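Local coordinates for uncharacterized protein Q9I3C8_PSEAE (Pseudomonas aeruginosa, PDB 3F1T) that is of unknown function but has the hot-dog fold of the thioesterase superfamily and may hydrolyse acyl-CoA thioesters, possibly 1,4-dihydroxy-2-naphthoyl-CoA, at residues B[57-62]-B[98-103]. Residues are numbered along the deposited sequence; the frame is centred on the assembly and turned at random.
Sequences GAITTL and KDVYGF
Two aliphatic side chains of the helix, Ile59 and Leu62, are laid against the first residues of strand 100-109, and the contact is wholly van der Waals. Leu62 does most of the work. Its CB points toward the strand and, with CG anti to the backbone N (chi1 165°), the CD2 methyl reaches Val100. There CD2 meets Val100 twice: it sits 3.7 Å from CG1 of Val100, the two side chains crossing obliquely, and 3.6 Å from the Val100 carbonyl O. The same methyl also touches the Tyr101-Gly102 peptide, with Leu62 CD2 3.8 Å from Gly102 N. Gly102 has no CB on its helix-facing side, where one would lie in the path of Leu62 CG, so the leucine can lie directly on the strand backbone, and the CA atoms of Leu62 and Gly102 come within 6.4 Å. Ile59, one turn earlier, makes the looser touch, its CG1 4.2 Å from Val100 CG1 and the side chains nearly perpendicular. Val100 CG1, anti to its own backbone N, is thus the methyl that both helix residues share.

This is the hot-dog fold: helix 56-70 is the sausage, the antiparallel sheet curves around it, and strand 100-109 is one of the strands that pack against it. The short segments run 33° apart, their axes approaching to 9.1 Å. Ala120 on strand 113-121 touches both Ile59 and Val100, while Leu37 on strand 34-39 packs on Leu62.

No hydrogen bond crosses between the two segments. On the helix, Gly57 O accepts from both N and OG1 of Thr61, the hydroxyl arriving in the carbonyl plane. On the strand, backbone hydrogen bonds join Val100 to Leu39 and Gly102 to Leu37.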
loop_
_atom_site.group_PDB
_atom_site.type_symbol
_atom_site.label_atom_id
_atom_site.label_comp_id
_atom_site.label_asym_id
_atom_site.label_seq_id
_atom_site.Cartn_x
_atom_site.Cartn_y
_atom_site.Cartn_z
ATOM N N GLY B 57 -13.825 5.649 8.099
ATOM C CA GLY B 57 -13.101 6.889 7.798
ATOM C C GLY B 57 -12.634 7.647 9.028
ATOM O O GLY B 57 -11.673 8.407 8.968
ATOM N N ALA B 58 -13.339 7.459 10.141
ATOM C CA ALA B 58 -12.899 7.967 11.442
ATOM C C ALA B 58 -11.576 7.340 11.863
ATOM O O ALA B 58 -10.677 8.030 12.356
ATOM C CB ALA B 58 -13.983 7.722 12.519
ATOM N N ILE B 59 -11.488 6.018 11.721
ATOM C CA ILE B 59 -10.282 5.278 12.073
ATOM C C ILE B 59 -9.104 5.596 11.171
ATOM O O ILE B 59 -7.985 5.702 11.652
ATOM C CB ILE B 59 -10.517 3.762 12.093
ATOM C CG1 ILE B 59 -11.414 3.385 13.271
ATOM C CG2 ILE B 59 -9.188 3.023 12.177
ATOM C CD1 ILE B 59 -12.244 2.162 13.005
ATOM N N THR B 60 -9.370 5.909 9.906
ATOM C CA THR B 60 -8.332 6.451 9.032
ATOM C C THR B 60 -7.746 7.727 9.605
ATOM O O THR B 60 -6.534 7.940 9.564
ATOM C CB THR B 60 -8.882 6.788 7.623
ATOM O OG1 THR B 60 -9.206 5.577 6.943
ATOM C CG2 THR B 60 -7.839 7.564 6.808
ATOM N N THR B 61 -8.618 8.682 9.902
ATOM C CA THR B 61 -8.172 9.924 10.504
ATOM C C THR B 61 -7.367 9.643 11.765
ATOM O O THR B 61 -6.311 10.228 11.972
ATOM C CB THR B 61 -9.367 10.829 10.864
ATOM O OG1 THR B 61 -10.092 11.157 9.668
ATOM C CG2 THR B 61 -8.874 12.104 11.515
ATOM N N LEU B 62 -7.893 8.782 12.633
ATOM C CA LEU B 62 -7.210 8.444 13.881
ATOM C C LEU B 62 -5.790 8.008 13.564
ATOM O O LEU B 62 -4.823 8.484 14.171
ATOM C CB LEU B 62 -7.964 7.338 14.632
ATOM C CG LEU B 62 -7.193 6.643 15.766
ATOM C CD1 LEU B 62 -6.906 7.619 16.919
ATOM C CD2 LEU B 62 -7.918 5.401 16.253
ATOM N N LYS B 98 -17.293 0.662 21.624
ATOM C CA LYS B 98 -15.979 0.645 22.256
ATOM C C LYS B 98 -15.058 1.674 21.621
ATOM O O LYS B 98 -15.026 1.819 20.403
ATOM C CB LYS B 98 -15.356 -0.753 22.181
ATOM C CG LYS B 98 -15.767 -1.685 23.335
ATOM C CD LYS B 98 -15.106 -3.049 23.223
ATOM C CE LYS B 98 -15.830 -4.058 24.085
ATOM N NZ LYS B 98 -15.321 -5.456 23.894
ATOM N N ASP B 99 -14.358 2.437 22.455
ATOM C CA ASP B 99 -13.384 3.408 21.954
ATOM C C ASP B 99 -12.314 2.711 21.121
ATOM O O ASP B 99 -11.907 1.590 21.437
ATOM C CB ASP B 99 -12.734 4.171 23.103
ATOM C CG ASP B 99 -13.644 5.230 23.692
ATOM O OD1 ASP B 99 -14.724 5.508 23.112
ATOM O OD2 ASP B 99 -13.246 5.830 24.710
ATOM N N VAL B 100 -11.802 3.413 20.109
ATOM C CA VAL B 100 -10.682 2.905 19.310
ATOM C C VAL B 100 -9.383 3.631 19.635
ATOM O O VAL B 100 -9.310 4.867 19.575
ATOM C CB VAL B 100 -10.967 2.991 17.777
ATOM C CG1 VAL B 100 -9.857 2.299 16.975
ATOM C CG2 VAL B 100 -12.314 2.373 17.454
ATOM N N TYR B 101 -8.341 2.851 19.916
ATOM C CA TYR B 101 -7.022 3.392 20.167
ATOM C C TYR B 101 -6.122 3.248 18.950
ATOM O O TYR B 101 -6.215 2.278 18.199
ATOM C CB TYR B 101 -6.402 2.696 21.366
ATOM C CG TYR B 101 -7.135 2.994 22.644
ATOM C CD1 TYR B 101 -6.770 4.072 23.434
ATOM C CD2 TYR B 101 -8.270 2.287 22.995
ATOM C CE1 TYR B 101 -7.435 4.347 24.608
ATOM C CE2 TYR B 101 -8.957 2.566 24.170
ATOM C CZ TYR B 101 -8.555 3.627 24.944
ATOM O OH TYR B 101 -9.221 3.907 26.116
ATOM N N GLY B 102 -5.291 4.251 18.718
ATOM C CA GLY B 102 -4.281 4.147 17.685
ATOM C C GLY B 102 -2.929 4.247 18.338
ATOM O O GLY B 102 -2.761 5.023 19.264
ATOM N N PHE B 103 -1.998 3.386 17.930
ATOM C CA PHE B 103 -0.603 3.500 18.341
ATOM C C PHE B 103 0.296 3.576 17.108
ATOM O O PHE B 103 0.005 2.954 16.083
ATOM C CB PHE B 103 -0.200 2.301 19.195
ATOM C CG PHE B 103 1.276 2.221 19.465
ATOM C CD1 PHE B 103 2.104 1.473 18.646
ATOM C CD2 PHE B 103 1.846 2.981 20.470
ATOM C CE1 PHE B 103 3.476 1.465 18.831
ATOM C CE2 PHE B 103 3.211 2.942 20.696
ATOM C CZ PHE B 103 4.029 2.182 19.869
#